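Chintase (Rhizomucor miehei, PDB 5YUQ) probably hydrolyses the beta-1,4 linkages of chitin as a family 18 glycoside hydrolase of a thermophilic fungus, working through a tunnel-shaped active site. Local coordinates at residues N113-N118 with A270-P275; T163-N168 with K216-A221. All blocks are in the same frame, centred on the assembly; numbering follows the deposited sequence.

Contact 1 (N113-N118 with A270-P275)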
loop_
_atom_site.group_PDB
_atom_site.type_symbol
_atom_site.label_atom_id
_atom_site.label_comp_id
_atom_site.label_asym_id
_atom_site.label_seq_id
_atom_site.Cartn_x
_atom_site.Cartn_y
_atom_site.Cartn_z
ATOM N N ASN A 113 -5.105 -14.655 4.459
ATOM C CA ASN A 113 -3.972 -14.024 3.811
ATOM C C ASN A 113 -3.535 -12.846 4.670
ATOM O O ASN A 113 -4.106 -12.619 5.733
ATOM C CB ASN A 113 -4.326 -13.643 2.377
ATOM C CG ASN A 113 -4.812 -14.842 1.578
ATOM O OD1 ASN A 113 -4.311 -15.955 1.749
ATOM N ND2 ASN A 113 -5.807 -14.630 0.726
ATOM N N GLY A 114 -2.480 -12.174 4.294
ATOM C CA GLY A 114 -1.916 -11.256 5.243
ATOM C C GLY A 114 -1.061 -12.192 6.149
ATOM O O GLY A 114 -0.974 -13.362 5.889
ATOM N N VAL A 115 -0.450 -11.710 7.182
ATOM C CA VAL A 115 0.354 -12.541 8.074
ATOM C C VAL A 115 -0.466 -13.751 8.528
ATOM O O VAL A 115 -1.611 -13.615 8.972
ATOM C CB VAL A 115 0.902 -11.721 9.256
ATOM C CG1 VAL A 115 1.399 -12.625 10.364
ATOM C CG2 VAL A 115 2.018 -10.803 8.776
ATOM N N ALA A 116 0.112 -14.939 8.378
ATOM C CA ALA A 116 -0.644 -16.185 8.513
ATOM C C ALA A 116 -1.352 -16.355 9.857
ATOM O O ALA A 116 -2.459 -16.899 9.924
ATOM C CB ALA A 116 0.265 -17.375 8.243
ATOM N N CYS A 117 -0.708 -15.901 10.927
ATOM C CA CYS A 117 -1.234 -16.107 12.271
ATOM C C CYS A 117 -2.023 -14.905 12.802
ATOM O O CYS A 117 -2.340 -14.834 13.999
ATOM C CB CYS A 117 -0.106 -16.484 13.236
ATOM S SG CYS A 117 1.117 -15.180 13.461
ATOM N N ASN A 118 -2.344 -13.960 11.918
ATOM C CA ASN A 118 -3.275 -12.889 12.281
ATOM C C ASN A 118 -4.554 -13.442 12.887
ATOM O O ASN A 118 -5.064 -14.471 12.436
ATOM C CB ASN A 118 -3.657 -12.069 11.044
ATOM C CG ASN A 118 -2.617 -11.039 10.671
ATOM O OD1 ASN A 118 -1.640 -10.814 11.393
ATOM N ND2 ASN A 118 -2.828 -10.392 9.536
ATOM N N ALA A 270 13.450 -11.223 6.262
ATOM C CA ALA A 270 12.652 -10.965 7.451
ATOM C C ALA A 270 11.541 -11.994 7.600
ATOM O O ALA A 270 10.928 -12.412 6.612
ATOM C CB ALA A 270 12.066 -9.564 7.398
ATOM N N ALA A 271 11.279 -12.394 8.844
ATOM C CA ALA A 271 10.211 -13.343 9.122
ATOM C C ALA A 271 8.991 -12.638 9.693
ATOM O O ALA A 271 9.108 -11.685 10.471
ATOM C CB ALA A 271 10.690 -14.437 10.070
ATOM N N ASP A 272 7.819 -13.110 9.287
ATOM C CA ASP A 272 6.566 -12.628 9.839
ATOM C C ASP A 272 6.491 -12.932 11.335
ATOM O O ASP A 272 7.140 -13.864 11.815
ATOM C CB ASP A 272 5.393 -13.269 9.090
ATOM C CG ASP A 272 5.152 -12.643 7.736
ATOM O OD1 ASP A 272 5.698 -11.556 7.473
ATOM O OD2 ASP A 272 4.396 -13.222 6.934
ATOM N N PRO A 273 5.697 -12.146 12.081
ATOM C CA PRO A 273 5.599 -12.331 13.534
ATOM C C PRO A 273 4.718 -13.518 13.929
ATOM O O PRO A 273 3.679 -13.341 14.574
ATOM C CB PRO A 273 4.980 -11.013 14.006
ATOM C CG PRO A 273 4.167 -10.551 12.836
ATOM C CD PRO A 273 4.964 -10.948 11.627
ATOM N N CYS A 274 5.149 -14.713 13.542
ATOM C CA CYS A 274 4.479 -15.951 13.916
ATOM C C CYS A 274 5.510 -16.946 14.400
ATOM O O CYS A 274 6.663 -16.903 13.974
ATOM C CB CYS A 274 3.747 -16.554 12.718
ATOM S SG CYS A 274 2.514 -15.450 12.003
ATOM N N PRO A 275 5.099 -17.849 15.292
ATOM C CA PRO A 275 5.975 -18.944 15.723
ATOM C C PRO A 275 6.550 -19.739 14.543
ATOM O O PRO A 275 5.811 -20.127 13.634
ATOM C CB PRO A 275 5.039 -19.830 16.540
ATOM C CG PRO A 275 4.030 -18.867 17.113
ATOM C CD PRO A 275 3.825 -17.824 16.040
HETATM O O HOH W 1 2.839 -15.341 7.562
#
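C117 and C274 are joined covalently, C117 SG to C274 SG at 2.0 Å, with a CB-SG-SG-CB torsion of -90°, close to an unstrained disulfide. C117 puts SG between its backbone N and carbonyl carbon (chi1 64°), the rotation that brings it to the sulfur of C274. The tight part continues beside the sulfurs, where the two methyls of V115 divide the work: CG1 touches SG of C274 at 3.5 Å, and CG2 lies over the carboxylate end of D272, 3.8 Å from its CG. CD of P273 touches both V115 methyls at 4.1 Å. The disulfide thus ties the loop after barrel strand 101-105 to the long excursion that follows strand 228-240 in this family 18 TIM-barrel protein. V115 heads a type I turn closed by N118, and P273 centres an inverse gamma turn. V115 also packs on W67, whose NE1 donates to OD1 of D272. The other edge is looser and wet. There A116 N donates to a water at 2.9 Å, and this water donates to OD2 of D272 at 2.7 Å, linking the loops where A116 itself makes little direct contact; the two carboxylate oxygens so have separate partners, W67 and water.

Contact 2 (T163-N168 with K216-A221)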
loop_
_atom_site.group_PDB
_atom_site.type_symbol
_atom_site.label_atom_id
_atom_site.label_comp_id
_atom_site.label_asym_id
_atom_site.label_seq_id
_atom_site.Cartn_x
_atom_site.Cartn_y
_atom_site.Cartn_z
ATOM N N THR A 163 -19.741 -7.596 -1.914
ATOM C CA THR A 163 -20.251 -7.093 -3.186
ATOM C C THR A 163 -21.167 -5.907 -2.928
ATOM O O THR A 163 -21.553 -5.192 -3.848
ATOM C CB THR A 163 -21.004 -8.183 -3.977
ATOM O OG1 THR A 163 -22.085 -8.681 -3.191
ATOM C CG2 THR A 163 -20.066 -9.331 -4.331
ATOM N N LYS A 164 -21.494 -5.699 -1.658
ATOM C CA LYS A 164 -22.325 -4.574 -1.244
ATOM C C LYS A 164 -21.922 -4.142 0.155
ATOM O O LYS A 164 -22.277 -4.800 1.132
ATOM C CB LYS A 164 -23.803 -4.988 -1.239
ATOM C CG LYS A 164 -24.753 -3.995 -0.565
ATOM C CD LYS A 164 -25.200 -2.895 -1.508
ATOM C CE LYS A 164 -26.413 -2.144 -0.949
ATOM N NZ LYS A 164 -26.117 -1.473 0.353
ATOM N N LEU A 165 -21.166 -3.049 0.256
ATOM C CA LEU A 165 -20.780 -2.533 1.562
ATOM C C LEU A 165 -21.910 -1.735 2.204
ATOM O O LEU A 165 -22.634 -1.001 1.523
ATOM C CB LEU A 165 -19.554 -1.636 1.441
ATOM C CG LEU A 165 -18.257 -2.338 1.051
ATOM C CD1 LEU A 165 -17.219 -1.300 0.648
ATOM C CD2 LEU A 165 -17.769 -3.152 2.226
ATOM N N ASP A 166 -22.055 -1.917 3.516
ATOM C CA ASP A 166 -22.882 -1.075 4.378
ATOM C C ASP A 166 -22.632 0.374 3.984
ATOM O O ASP A 166 -21.477 0.800 3.889
ATOM C CB ASP A 166 -22.432 -1.334 5.823
ATOM C CG ASP A 166 -23.253 -0.599 6.865
ATOM O OD1 ASP A 166 -23.934 0.413 6.568
ATOM O OD2 ASP A 166 -23.204 -1.051 8.031
ATOM N N ASP A 167 -23.684 1.147 3.733
ATOM C CA ASP A 167 -23.427 2.501 3.246
ATOM C C ASP A 167 -22.910 3.430 4.333
ATOM O O ASP A 167 -22.564 4.575 4.067
ATOM C CB ASP A 167 -24.570 3.088 2.383
ATOM C CG ASP A 167 -25.801 3.495 3.174
ATOM O OD1 ASP A 167 -25.738 3.700 4.406
ATOM O OD2 ASP A 167 -26.854 3.645 2.518
ATOM N N ASN A 168 -22.816 2.917 5.556
ATOM C CA ASN A 168 -22.150 3.665 6.608
ATOM C C ASN A 168 -20.637 3.679 6.439
ATOM O O ASN A 168 -19.952 4.471 7.080
ATOM C CB ASN A 168 -22.534 3.129 7.981
ATOM C CG ASN A 168 -23.925 3.559 8.392
ATOM O OD1 ASN A 168 -24.099 4.616 8.997
ATOM N ND2 ASN A 168 -24.925 2.753 8.047
ATOM N N LYS A 216 -12.881 -0.304 -9.893
ATOM C CA LYS A 216 -14.217 -0.704 -10.331
ATOM C C LYS A 216 -14.902 -1.560 -9.278
ATOM O O LYS A 216 -16.099 -1.406 -9.040
ATOM C CB LYS A 216 -14.182 -1.454 -11.664
ATOM C CG LYS A 216 -13.688 -0.629 -12.840
ATOM C CD LYS A 216 -14.422 0.683 -12.965
ATOM C CE LYS A 216 -13.888 1.498 -14.135
ATOM N NZ LYS A 216 -13.793 0.667 -15.367
ATOM N N ALA A 217 -14.150 -2.450 -8.639
ATOM C CA ALA A 217 -14.730 -3.323 -7.623
ATOM C C ALA A 217 -15.206 -2.532 -6.411
ATOM O O ALA A 217 -16.282 -2.793 -5.876
ATOM C CB ALA A 217 -13.739 -4.397 -7.201
ATOM N N TRP A 218 -14.414 -1.545 -5.989
ATOM C CA TRP A 218 -14.763 -0.739 -4.820
ATOM C C TRP A 218 -15.955 0.200 -5.109
ATOM O O TRP A 218 -16.787 0.408 -4.247
ATOM C CB TRP A 218 -13.590 -0.032 -4.183
ATOM C CG TRP A 218 -12.714 -0.877 -3.351
ATOM C CD1 TRP A 218 -11.580 -1.595 -3.778
ATOM C CD2 TRP A 218 -12.777 -1.083 -1.941
ATOM N NE1 TRP A 218 -10.991 -2.188 -2.723
ATOM C CE2 TRP A 218 -11.704 -1.916 -1.581
ATOM C CE3 TRP A 218 -13.647 -0.673 -0.943
ATOM C CZ2 TRP A 218 -11.486 -2.301 -0.308
ATOM C CZ3 TRP A 218 -13.431 -1.040 0.287
ATOM C CH2 TRP A 218 -12.340 -1.851 0.636
ATOM N N ILE A 219 -16.005 0.698 -6.316
ATOM C CA ILE A 219 -17.149 1.527 -6.704
ATOM C C ILE A 219 -18.411 0.666 -6.775
ATOM O O ILE A 219 -19.478 1.060 -6.275
ATOM C CB ILE A 219 -16.915 2.252 -8.053
ATOM C CG1 ILE A 219 -15.819 3.322 -7.914
ATOM C CG2 ILE A 219 -18.205 2.917 -8.547
ATOM C CD1 ILE A 219 -15.435 3.987 -9.223
ATOM N N ALA A 220 -18.290 -0.516 -7.371
ATOM C CA ALA A 220 -19.442 -1.411 -7.510
ATOM C C ALA A 220 -20.023 -1.819 -6.154
ATOM O O ALA A 220 -21.230 -2.050 -6.029
ATOM C CB ALA A 220 -19.076 -2.643 -8.326
ATOM N N ALA A 221 -19.169 -1.886 -5.138
ATOM C CA ALA A 221 -19.605 -2.271 -3.798
ATOM C C ALA A 221 -20.124 -1.096 -2.971
ATOM O O ALA A 221 -20.578 -1.289 -1.843
ATOM C CB ALA A 221 -18.486 -2.994 -3.058
HETATM O O HOH W 2 -23.229 -2.645 -4.252
#
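The C-terminal end of helix 211-220 in the family 18 barrel is where L165 and A221 meet, the former belonging to the loop that leads from strand 144-149 to helix 168-172. L165 N donates to A221 O at 2.8 Å, nearly straight (162° at the hydrogen) and in the plane of the carbonyl. Two residues earlier, T163 O faces the same turn: CA of A221 approaches it at 3.5 Å in a CA-H...O contact, and a water donates both to T163 O and, at 2.7 Å, to A220 O. Beside these backbone contacts the side chains pack. L165 has CG beside its backbone N and anti to its carbonyl carbon (chi1 -68°); CG rests 4.2 Å from CB of A221, and methyl CD1 comes obliquely to the six-membered ring of W218, 3.8 Å from CZ3. The indole is steadied elsewhere, by NE1 bonding to P150 O and by an edge-to-face stack with F154. Past L165, D166 OD1 accepts from N168 N, a capping bond at the turn into helix 168-172, and from N168 ND2. The carbonyls of A220, the last helical residue, and of A221, just beyond it, find donors in water and in the loop, and the negative end of the helix dipole would probably strengthen both bonds.

In the fold
The two contacts lie at separate places in one family 18 chain, their centres 28 Å apart and their nearest atoms about 14 Å apart. Along the chain contact 2 is nested within the 151-residue span that contact 1 closes. Contact 1, about 17 Å from the chain centre, involves the loop after strand 101-105; in family 18 this strand carries the catalytic acidic motif at its C-terminal end, so the covalent bridge may help to shape the roof of the active-site tunnel. Contact 2, about 20 Å from the chain centre, is structural packing: helix 211-220 leads back to the start of strand 228-240, so its end probably lies on the barrel face remote from the active-site opening.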